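Local structure of phosphoribosylaminoimidazole-succinocarboxamide synthase (Pyrococcus horikoshii, 4O84) at residues A[92-97]-A[169-174]; A[193-198]-A[208-213]. The protein catalyses the ATP-dependent joining of L-aspartate to carboxyaminoimidazole ribonucleotide (CAIR), giving SAICAR in de novo purine biosynthesis. All coordinates share one frame; numbering follows the deposited sequence.

Contact 1: A[92-97]-A[169-174]; sequences VRNVVA and IILVDF. With 5GP (guanosine-5'-monophosphate), chain J.
The side chains of Arg93 and Asp173 run side by side, their guanidinium and carboxylate planes 78° apart, joined by a salt bridge of 3.3 Å from Arg93 NH1 to Asp173 OD2. At the guanidinium edge, in plane, are the phosphate oxygen O1P of the bound GMP, 2.7 Å from NH1 and met almost straight, and a water 2.6 Å from Arg93 NE. The same water lies 2.7 Å from Asp173 OD2. With CG between backbone N and carbonyl carbon (chi1 55°), Asp173 turns OD1 to the ribose, accepting from the ligand's O3' at 2.6 Å. A lysine in place of Arg93, lacking NE and the flat fork, would probably give up the water and could not hold O1P and Glu118, the salt-bridge partner of NH2, at once. On the sheet face opposite Arg93, the Phe174 ring carries CE2 to 3.5 Å from Val92 CB. Beyond this antiparallel pairing, Val172 O accepts from two successive amides, Asn94 N at 2.9 Å and Val95 N, as the chain turns its corner at Asn94. Asn94 ND2 reaches Leu171 O at 3.0 Å, above that carbonyl's plane, and also bonds Asn157 OD1. Val172 CG1 packs on Ala97 CB. Strand 84-93 thus pairs with 169-180 on one side and 111-121 on the other, while helix 143-165 covers Val92, Leu171 and Phe174.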
ATOM      1  N   VAL A  92      -3.215 -14.745  -2.820  1.00 16.77           N
ATOM      2  CA  VAL A  92      -3.370 -13.607  -1.915  1.00 15.82           C
ATOM      3  C   VAL A  92      -4.736 -12.951  -2.142  1.00 15.58           C
ATOM      4  O   VAL A  92      -5.124 -12.640  -3.290  1.00 14.06           O
ATOM      5  CB  VAL A  92      -2.251 -12.552  -2.100  1.00 15.62           C
ATOM      6  CG1 VAL A  92      -2.371 -11.459  -1.038  1.00 15.07           C
ATOM      7  CG2 VAL A  92      -0.880 -13.200  -2.009  1.00 15.66           C
ATOM      8  N   ARG A  93      -5.447 -12.716  -1.043  1.00 15.32           N
ATOM      9  CA  ARG A  93      -6.805 -12.214  -1.114  1.00 15.23           C
ATOM     10  C   ARG A  93      -6.934 -10.911  -0.314  1.00 15.34           C
ATOM     11  O   ARG A  93      -6.518 -10.833   0.842  1.00 14.66           O
ATOM     12  CB  ARG A  93      -7.789 -13.302  -0.636  1.00 15.55           C
ATOM     13  CG  ARG A  93      -7.388 -14.715  -1.072  1.00 15.93           C
ATOM     14  CD  ARG A  93      -8.458 -15.764  -0.781  1.00 17.70           C
ATOM     15  NE  ARG A  93      -9.541 -15.688  -1.737  1.00 18.42           N
ATOM     16  CZ  ARG A  93      -9.895 -16.666  -2.569  1.00 19.57           C
ATOM     17  NH1 ARG A  93     -10.892 -16.470  -3.432  1.00 19.50           N
ATOM     18  NH2 ARG A  93      -9.285 -17.839  -2.527  1.00 19.35           N
ATOM     19  N   ASN A  94      -7.494  -9.881  -0.949  1.00 15.09           N
ATOM     20  CA  ASN A  94      -7.781  -8.599  -0.277  1.00 14.96           C
ATOM     21  C   ASN A  94      -9.271  -8.376  -0.014  1.00 15.38           C
ATOM     22  O   ASN A  94      -9.660  -7.658   0.914  1.00 15.37           O
ATOM     23  CB  ASN A  94      -7.257  -7.436  -1.117  1.00 14.78           C
ATOM     24  CG  ASN A  94      -5.769  -7.524  -1.334  1.00 14.56           C
ATOM     25  OD1 ASN A  94      -5.019  -7.593  -0.369  1.00 14.45           O
ATOM     26  ND2 ASN A  94      -5.339  -7.583  -2.598  1.00 13.51           N
ATOM     27  N   VAL A  95     -10.086  -8.952  -0.892  1.00 15.46           N
ATOM     28  CA  VAL A  95     -11.529  -8.776  -0.890  1.00 15.80           C
ATOM     29  C   VAL A  95     -12.110 -10.181  -1.046  1.00 14.83           C
ATOM     30  O   VAL A  95     -11.596 -10.968  -1.824  1.00 14.17           O
ATOM     31  CB  VAL A  95     -11.962  -7.836  -2.062  1.00 16.28           C
ATOM     32  CG1 VAL A  95     -13.463  -7.826  -2.257  1.00 17.54           C
ATOM     33  CG2 VAL A  95     -11.445  -6.423  -1.839  1.00 16.95           C
ATOM     34  N   VAL A  96     -13.150 -10.480  -0.278  1.00 15.59           N
ATOM     35  CA  VAL A  96     -13.852 -11.775  -0.311  1.00 16.21           C
ATOM     36  C   VAL A  96     -14.521 -12.036  -1.668  1.00 16.33           C
ATOM     37  O   VAL A  96     -15.418 -11.301  -2.087  1.00 17.22           O
ATOM     38  CB  VAL A  96     -14.917 -11.874   0.820  1.00 16.95           C
ATOM     39  CG1 VAL A  96     -15.762 -13.155   0.695  1.00 16.62           C
ATOM     40  CG2 VAL A  96     -14.273 -11.809   2.208  1.00 17.19           C
ATOM     41  N   ALA A  97     -14.087 -13.094  -2.330  1.00 16.61           N
ATOM     42  CA  ALA A  97     -14.676 -13.542  -3.588  1.00 17.75           C
ATOM     43  C   ALA A  97     -14.380 -15.026  -3.782  1.00 17.81           C
ATOM     44  O   ALA A  97     -13.549 -15.602  -3.071  1.00 18.28           O
ATOM     45  CB  ALA A  97     -14.118 -12.735  -4.764  1.00 16.14           C
ATOM     46  N   ILE A 169      -8.896   0.298 -10.063  1.00 19.23           N
ATOM     47  CA  ILE A 169      -9.001  -1.158 -10.140  1.00 18.32           C
ATOM     48  C   ILE A 169      -8.696  -1.808  -8.778  1.00 18.28           C
ATOM     49  O   ILE A 169      -7.635  -1.600  -8.212  1.00 17.32           O
ATOM     50  CB  ILE A 169      -8.046  -1.752 -11.221  1.00 19.23           C
ATOM     51  CG1 ILE A 169      -8.349  -1.166 -12.618  1.00 19.94           C
ATOM     52  CG2 ILE A 169      -8.158  -3.279 -11.238  1.00 18.58           C
ATOM     53  CD1 ILE A 169      -7.251  -1.400 -13.650  1.00 21.40           C
ATOM     54  N   ILE A 170      -9.646  -2.591  -8.271  1.00 18.19           N
ATOM     55  CA  ILE A 170      -9.473  -3.364  -7.049  1.00 17.49           C
ATOM     56  C   ILE A 170      -8.771  -4.691  -7.354  1.00 17.29           C
ATOM     57  O   ILE A 170      -9.266  -5.529  -8.138  1.00 16.41           O
ATOM     58  CB  ILE A 170     -10.832  -3.653  -6.367  1.00 17.96           C
ATOM     59  CG1 ILE A 170     -11.571  -2.343  -6.077  1.00 18.27           C
ATOM     60  CG2 ILE A 170     -10.654  -4.478  -5.088  1.00 17.07           C
ATOM     61  CD1 ILE A 170     -13.065  -2.525  -5.948  1.00 19.08           C
ATOM     62  N   LEU A 171      -7.613  -4.883  -6.747  1.00 16.22           N
ATOM     63  CA  LEU A 171      -7.023  -6.206  -6.753  1.00 16.64           C
ATOM     64  C   LEU A 171      -7.774  -7.042  -5.716  1.00 17.05           C
ATOM     65  O   LEU A 171      -7.509  -6.934  -4.526  1.00 18.53           O
ATOM     66  CB  LEU A 171      -5.536  -6.139  -6.424  1.00 16.37           C
ATOM     67  CG  LEU A 171      -4.771  -7.479  -6.514  1.00 15.54           C
ATOM     68  CD1 LEU A 171      -4.921  -8.104  -7.888  1.00 15.32           C
ATOM     69  CD2 LEU A 171      -3.298  -7.255  -6.195  1.00 15.43           C
ATOM     70  N   VAL A 172      -8.746  -7.826  -6.175  1.00 17.19           N
ATOM     71  CA  VAL A 172      -9.597  -8.634  -5.297  1.00 16.10           C
ATOM     72  C   VAL A 172      -8.823  -9.838  -4.738  1.00 15.68           C
ATOM     73  O   VAL A 172      -8.795 -10.060  -3.532  1.00 15.72           O
ATOM     74  CB  VAL A 172     -10.893  -9.068  -6.037  1.00 15.93           C
ATOM     75  CG1 VAL A 172     -11.619 -10.196  -5.294  1.00 14.89           C
ATOM     76  CG2 VAL A 172     -11.803  -7.851  -6.228  1.00 15.31           C
ATOM     77  N   ASP A 173      -8.184 -10.596  -5.622  1.00 16.03           N
ATOM     78  CA  ASP A 173      -7.309 -11.704  -5.225  1.00 16.11           C
ATOM     79  C   ASP A 173      -6.501 -12.070  -6.472  1.00 17.41           C
ATOM     80  O   ASP A 173      -6.785 -11.542  -7.567  1.00 17.14           O
ATOM     81  CB  ASP A 173      -8.098 -12.910  -4.661  1.00 15.85           C
ATOM     82  CG  ASP A 173      -9.181 -13.426  -5.621  1.00 16.28           C
ATOM     83  OD1 ASP A 173      -8.928 -13.541  -6.827  1.00 16.60           O
ATOM     84  OD2 ASP A 173     -10.304 -13.712  -5.179  1.00 17.37           O
ATOM     85  N   PHE A 174      -5.507 -12.947  -6.309  1.00 17.58           N
ATOM     86  CA  PHE A 174      -4.664 -13.396  -7.412  1.00 18.14           C
ATOM     87  C   PHE A 174      -3.826 -14.600  -6.996  1.00 19.39           C
ATOM     88  O   PHE A 174      -3.627 -14.822  -5.800  1.00 19.31           O
ATOM     89  CB  PHE A 174      -3.783 -12.255  -7.977  1.00 18.05           C
ATOM     90  CG  PHE A 174      -2.711 -11.745  -7.037  1.00 18.33           C
ATOM     91  CD1 PHE A 174      -1.361 -11.921  -7.344  1.00 18.95           C
ATOM     92  CD2 PHE A 174      -3.038 -11.055  -5.876  1.00 18.18           C
ATOM     93  CE1 PHE A 174      -0.356 -11.432  -6.494  1.00 19.05           C
ATOM     94  CE2 PHE A 174      -2.040 -10.581  -5.028  1.00 18.51           C
ATOM     95  CZ  PHE A 174      -0.705 -10.769  -5.332  1.00 18.22           C
TER
HETATM   96  P   5GP J 308     -10.650 -19.079  -6.199  1.00 35.14           P
HETATM   97  O1P 5GP J 308     -11.560 -18.088  -5.503  1.00 32.22           O
HETATM   98  O2P 5GP J 308     -11.339 -19.752  -7.360  1.00 35.11           O
HETATM   99  O3P 5GP J 308      -9.914 -19.993  -5.246  1.00 33.46           O
HETATM  100  O5' 5GP J 308      -9.408 -18.279  -6.891  1.00 34.37           O
HETATM  101  C5' 5GP J 308      -8.609 -17.269  -6.245  1.00 33.41           C
HETATM  102  C4' 5GP J 308      -7.763 -16.422  -7.219  1.00 32.63           C
HETATM  103  O4' 5GP J 308      -6.649 -17.156  -7.722  1.00 34.21           O
HETATM  104  C3' 5GP J 308      -8.497 -15.940  -8.471  1.00 33.68           C
HETATM  105  O3' 5GP J 308      -7.922 -14.688  -8.884  1.00 31.84           O
HETATM  106  C2' 5GP J 308      -8.191 -16.981  -9.520  1.00 33.61           C
HETATM  107  O2' 5GP J 308      -8.258 -16.445 -10.852  1.00 31.88           O
HETATM  108  C1' 5GP J 308      -6.780 -17.400  -9.128  1.00 33.51           C
HETATM  109  N9  5GP J 308      -6.570 -18.832  -9.430  1.00 35.32           N
HETATM  110  C8  5GP J 308      -6.621 -19.847  -8.543  1.00 34.42           C
HETATM  111  N7  5GP J 308      -6.374 -21.032  -9.157  1.00 34.65           N
HETATM  112  C5  5GP J 308      -6.176 -20.790 -10.460  1.00 35.89           C
HETATM  113  C6  5GP J 308      -5.866 -21.596 -11.666  1.00 36.51           C
HETATM  114  O6  5GP J 308      -5.739 -22.832 -11.581  1.00 35.81           O
HETATM  115  N1  5GP J 308      -5.722 -20.953 -12.842  1.00 36.20           N
HETATM  116  C2  5GP J 308      -5.845 -19.614 -12.960  1.00 37.37           C
HETATM  117  N2  5GP J 308      -5.689 -19.055 -14.196  1.00 35.81           N
HETATM  118  N3  5GP J 308      -6.127 -18.809 -11.886  1.00 36.52           N
HETATM  119  C4  5GP J 308      -6.298 -19.330 -10.642  1.00 35.83           C
HETATM  120  O   HOH W   1     -10.892 -13.557  -2.544  1.00 14.90           O

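Contact 2: A[193-198]-A[208-213]; sequences SPDTCR and LDKDVF. With 5GP (guanosine-5'-monophosphate), chain J.
Arg198 and Asp211 meet in a salt bridge made through NE rather than the terminal nitrogens: Arg198 NE donates to Asp211 OD2 at 2.7 Å, on the syn lone pair and 6° from the guanidinium plane. The side chains cross at about a right angle, and the two flat groups are inclined by 38°. Because the arginine runs extended from CG to NE, its far end reaches the GMP phosphate, where NH1 donates to O1P at 2.9 Å and NH2 more loosely to the same oxygen; ribose C3' sits over one guanidinium face, toward its rim. Asp209 caps the turn leading into helix 211-214: chi1 of 55° tucks its carboxylate back over its own main chain, where OD1 accepts from Asp211 N at 3.0 Å, while OD2 accepts from Phe199 N. Lys210 N donates to Pro194 O at 2.9 Å, tying the two loops together. The Lys210 chain crosses Asp195 at a slant, CD 3.6 Å from OD2, an oxygen hydrogen-bonded to Tyr224 OH, and Lys210 NZ bonds Thr32 O. The carbonyl of Asp195 accepts from guanine N2 at 3.0 Å. Segment 193-198 thus touches both base and phosphate, and the second segment, through Asp211, holds Arg198 NE, which probably steadies the guanidinium for binding an anionic phosphate.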
ATOM      1  N   SER A 193      -1.762 -11.873 -14.895  1.00 19.72           N
ATOM      2  CA  SER A 193      -2.709 -11.371 -15.880  1.00 18.91           C
ATOM      3  C   SER A 193      -4.147 -11.499 -15.397  1.00 19.25           C
ATOM      4  O   SER A 193      -4.405 -12.102 -14.349  1.00 18.16           O
ATOM      5  CB  SER A 193      -2.502 -12.086 -17.232  1.00 18.63           C
ATOM      6  OG  SER A 193      -2.868 -13.449 -17.171  1.00 17.71           O
ATOM      7  N   PRO A 194      -5.100 -10.922 -16.160  1.00 19.48           N
ATOM      8  CA  PRO A 194      -6.512 -11.083 -15.816  1.00 18.53           C
ATOM      9  C   PRO A 194      -6.949 -12.558 -15.852  1.00 18.24           C
ATOM     10  O   PRO A 194      -8.035 -12.877 -15.383  1.00 17.38           O
ATOM     11  CB  PRO A 194      -7.255 -10.240 -16.890  1.00 18.60           C
ATOM     12  CG  PRO A 194      -6.216  -9.325 -17.467  1.00 19.01           C
ATOM     13  CD  PRO A 194      -4.899 -10.044 -17.337  1.00 19.09           C
ATOM     14  N   ASP A 195      -6.109 -13.447 -16.388  1.00 18.07           N
ATOM     15  CA  ASP A 195      -6.345 -14.881 -16.256  1.00 18.02           C
ATOM     16  C   ASP A 195      -6.141 -15.382 -14.816  1.00 18.34           C
ATOM     17  O   ASP A 195      -6.851 -16.301 -14.356  1.00 16.76           O
ATOM     18  CB  ASP A 195      -5.447 -15.681 -17.211  1.00 18.59           C
ATOM     19  CG  ASP A 195      -6.114 -15.969 -18.555  1.00 19.38           C
ATOM     20  OD1 ASP A 195      -5.630 -16.891 -19.249  1.00 18.93           O
ATOM     21  OD2 ASP A 195      -7.101 -15.278 -18.922  1.00 19.27           O
ATOM     22  N   THR A 196      -5.179 -14.767 -14.120  1.00 18.44           N
ATOM     23  CA  THR A 196      -4.718 -15.257 -12.810  1.00 18.37           C
ATOM     24  C   THR A 196      -4.949 -14.308 -11.620  1.00 18.34           C
ATOM     25  O   THR A 196      -4.441 -14.567 -10.517  1.00 17.83           O
ATOM     26  CB  THR A 196      -3.212 -15.576 -12.852  1.00 17.47           C
ATOM     27  OG1 THR A 196      -2.499 -14.377 -13.185  1.00 16.75           O
ATOM     28  CG2 THR A 196      -2.930 -16.662 -13.858  1.00 18.17           C
ATOM     29  N   CYS A 197      -5.685 -13.224 -11.863  1.00 18.72           N
ATOM     30  CA  CYS A 197      -6.052 -12.225 -10.854  1.00 19.20           C
ATOM     31  C   CYS A 197      -7.551 -11.960 -10.938  1.00 19.23           C
ATOM     32  O   CYS A 197      -8.138 -12.065 -12.006  1.00 20.48           O
ATOM     33  CB  CYS A 197      -5.373 -10.875 -11.128  1.00 19.34           C
ATOM     34  SG  CYS A 197      -3.582 -10.805 -11.197  1.00 20.69           S
ATOM     35  N   ARG A 198      -8.159 -11.561  -9.832  1.00 18.76           N
ATOM     36  CA  ARG A 198      -9.469 -10.939  -9.904  1.00 18.38           C
ATOM     37  C   ARG A 198      -9.311  -9.436  -9.825  1.00 17.39           C
ATOM     38  O   ARG A 198      -8.785  -8.900  -8.835  1.00 15.60           O
ATOM     39  CB  ARG A 198     -10.425 -11.447  -8.813  1.00 19.62           C
ATOM     40  CG  ARG A 198     -11.081 -12.781  -9.142  1.00 21.16           C
ATOM     41  CD  ARG A 198     -12.287 -13.113  -8.262  1.00 22.29           C
ATOM     42  NE  ARG A 198     -12.766 -14.474  -8.527  1.00 23.15           N
ATOM     43  CZ  ARG A 198     -12.511 -15.544  -7.769  1.00 25.21           C
ATOM     44  NH1 ARG A 198     -11.806 -15.451  -6.634  1.00 24.22           N
ATOM     45  NH2 ARG A 198     -12.985 -16.726  -8.144  1.00 25.72           N
ATOM     46  N   LEU A 208     -13.145  -7.537 -14.415  1.00 18.32           N
ATOM     47  CA  LEU A 208     -12.311  -7.198 -15.543  1.00 18.20           C
ATOM     48  C   LEU A 208     -11.203  -8.264 -15.698  1.00 18.94           C
ATOM     49  O   LEU A 208     -10.000  -7.964 -15.712  1.00 19.07           O
ATOM     50  CB  LEU A 208     -11.747  -5.772 -15.368  1.00 18.33           C
ATOM     51  CG  LEU A 208     -12.722  -4.562 -15.331  1.00 17.67           C
ATOM     52  CD1 LEU A 208     -11.985  -3.280 -14.969  1.00 17.78           C
ATOM     53  CD2 LEU A 208     -13.423  -4.381 -16.658  1.00 17.57           C
ATOM     54  N   ASP A 209     -11.625  -9.517 -15.815  1.00 19.25           N
ATOM     55  CA  ASP A 209     -10.741 -10.663 -15.600  1.00 19.09           C
ATOM     56  C   ASP A 209     -11.415 -11.924 -16.129  1.00 19.27           C
ATOM     57  O   ASP A 209     -12.446 -11.829 -16.777  1.00 21.25           O
ATOM     58  CB  ASP A 209     -10.408 -10.806 -14.089  1.00 18.58           C
ATOM     59  CG  ASP A 209     -11.660 -10.887 -13.208  1.00 18.95           C
ATOM     60  OD1 ASP A 209     -12.665 -11.492 -13.629  1.00 18.51           O
ATOM     61  OD2 ASP A 209     -11.663 -10.344 -12.082  1.00 18.73           O
ATOM     62  N   LYS A 210     -10.851 -13.094 -15.839  1.00 18.39           N
ATOM     63  CA  LYS A 210     -11.353 -14.341 -16.392  1.00 19.07           C
ATOM     64  C   LYS A 210     -12.760 -14.751 -15.900  1.00 18.99           C
ATOM     65  O   LYS A 210     -13.392 -15.599 -16.519  1.00 17.45           O
ATOM     66  CB  LYS A 210     -10.346 -15.488 -16.169  1.00 19.57           C
ATOM     67  CG  LYS A 210     -10.551 -16.633 -17.153  1.00 21.27           C
ATOM     68  CD  LYS A 210      -9.338 -17.528 -17.278  1.00 23.04           C
ATOM     69  CE  LYS A 210      -9.569 -18.894 -16.671  1.00 23.73           C
ATOM     70  NZ  LYS A 210      -8.601 -19.912 -17.195  1.00 23.30           N
ATOM     71  N   ASP A 211     -13.237 -14.161 -14.801  1.00 19.14           N
ATOM     72  CA  ASP A 211     -14.597 -14.463 -14.286  1.00 20.40           C
ATOM     73  C   ASP A 211     -15.651 -14.085 -15.312  1.00 21.72           C
ATOM     74  O   ASP A 211     -16.733 -14.682 -15.360  1.00 20.88           O
ATOM     75  CB  ASP A 211     -14.903 -13.733 -12.981  1.00 20.01           C
ATOM     76  CG  ASP A 211     -14.258 -14.390 -11.764  1.00 21.32           C
ATOM     77  OD1 ASP A 211     -13.744 -15.541 -11.859  1.00 20.98           O
ATOM     78  OD2 ASP A 211     -14.276 -13.735 -10.696  1.00 21.53           O
ATOM     79  N   VAL A 212     -15.314 -13.104 -16.152  1.00 22.11           N
ATOM     80  CA  VAL A 212     -16.183 -12.694 -17.244  1.00 22.50           C
ATOM     81  C   VAL A 212     -16.461 -13.882 -18.194  1.00 23.40           C
ATOM     82  O   VAL A 212     -17.590 -14.063 -18.683  1.00 23.31           O
ATOM     83  CB  VAL A 212     -15.552 -11.484 -17.963  1.00 23.09           C
ATOM     84  CG1 VAL A 212     -16.066 -11.323 -19.387  1.00 23.97           C
ATOM     85  CG2 VAL A 212     -15.765 -10.219 -17.142  1.00 22.31           C
ATOM     86  N   PHE A 213     -15.432 -14.689 -18.428  1.00 23.53           N
ATOM     87  CA  PHE A 213     -15.534 -15.918 -19.209  1.00 24.48           C
ATOM     88  C   PHE A 213     -16.091 -17.068 -18.366  1.00 25.24           C
ATOM     89  O   PHE A 213     -17.001 -17.760 -18.802  1.00 24.05           O
ATOM     90  CB  PHE A 213     -14.166 -16.279 -19.800  1.00 26.51           C
ATOM     91  CG  PHE A 213     -14.059 -17.686 -20.335  1.00 27.18           C
ATOM     92  CD1 PHE A 213     -14.862 -18.123 -21.389  1.00 28.93           C
ATOM     93  CD2 PHE A 213     -13.122 -18.561 -19.809  1.00 29.41           C
ATOM     94  CE1 PHE A 213     -14.747 -19.410 -21.888  1.00 29.33           C
ATOM     95  CE2 PHE A 213     -12.999 -19.853 -20.309  1.00 30.50           C
ATOM     96  CZ  PHE A 213     -13.818 -20.279 -21.347  1.00 29.58           C
TER
HETATM   97  P   5GP J 308     -10.650 -19.079  -6.199  1.00 35.14           P
HETATM   98  O1P 5GP J 308     -11.560 -18.088  -5.503  1.00 32.22           O
HETATM   99  O2P 5GP J 308     -11.339 -19.752  -7.360  1.00 35.11           O
HETATM  100  O3P 5GP J 308      -9.914 -19.993  -5.246  1.00 33.46           O
HETATM  101  O5' 5GP J 308      -9.408 -18.279  -6.891  1.00 34.37           O
HETATM  102  C5' 5GP J 308      -8.609 -17.269  -6.245  1.00 33.41           C
HETATM  103  C4' 5GP J 308      -7.763 -16.422  -7.219  1.00 32.63           C
HETATM  104  O4' 5GP J 308      -6.649 -17.156  -7.722  1.00 34.21           O
HETATM  105  C3' 5GP J 308      -8.497 -15.940  -8.471  1.00 33.68           C
HETATM  106  O3' 5GP J 308      -7.922 -14.688  -8.884  1.00 31.84           O
HETATM  107  C2' 5GP J 308      -8.191 -16.981  -9.520  1.00 33.61           C
HETATM  108  O2' 5GP J 308      -8.258 -16.445 -10.852  1.00 31.88           O
HETATM  109  C1' 5GP J 308      -6.780 -17.400  -9.128  1.00 33.51           C
HETATM  110  N9  5GP J 308      -6.570 -18.832  -9.430  1.00 35.32           N
HETATM  111  C8  5GP J 308      -6.621 -19.847  -8.543  1.00 34.42           C
HETATM  112  N7  5GP J 308      -6.374 -21.032  -9.157  1.00 34.65           N
HETATM  113  C5  5GP J 308      -6.176 -20.790 -10.460  1.00 35.89           C
HETATM  114  C6  5GP J 308      -5.866 -21.596 -11.666  1.00 36.51           C
HETATM  115  O6  5GP J 308      -5.739 -22.832 -11.581  1.00 35.81           O
HETATM  116  N1  5GP J 308      -5.722 -20.953 -12.842  1.00 36.20           N
HETATM  117  C2  5GP J 308      -5.845 -19.614 -12.960  1.00 37.37           C
HETATM  118  N2  5GP J 308      -5.689 -19.055 -14.196  1.00 35.81           N
HETATM  119  N3  5GP J 308      -6.127 -18.809 -11.886  1.00 36.52           N
HETATM  120  C4  5GP J 308      -6.298 -19.330 -10.642  1.00 35.83           C
HETATM  121  O   HOH W   2      -7.459 -19.594 -19.385  1.00 30.38           O

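In the fold
The centres of contact 1 and contact 2 lie 11 Å apart, and the two meet directly through neighbouring strands 169-180 and 197-201. Asp173 OD2 forms a salt bridge with Arg198 NH1 at 2.7 Å, and Val172 N probably donates to Arg198 O at 2.9 Å. Phe174 CB also packs 3.5 Å from Cys197 SG. Both contacts bind the same GMP: Arg93 of contact 1 and Arg198 of contact 2 converge on one phosphate oxygen, with Asp173 between them likely offsetting their charge. Ser99 and Arg214 also hydrogen-bond to the nucleotide. GMP is, like CAIR, a ribonucleoside monophosphate, so its site is consistent with the place where that substrate binds.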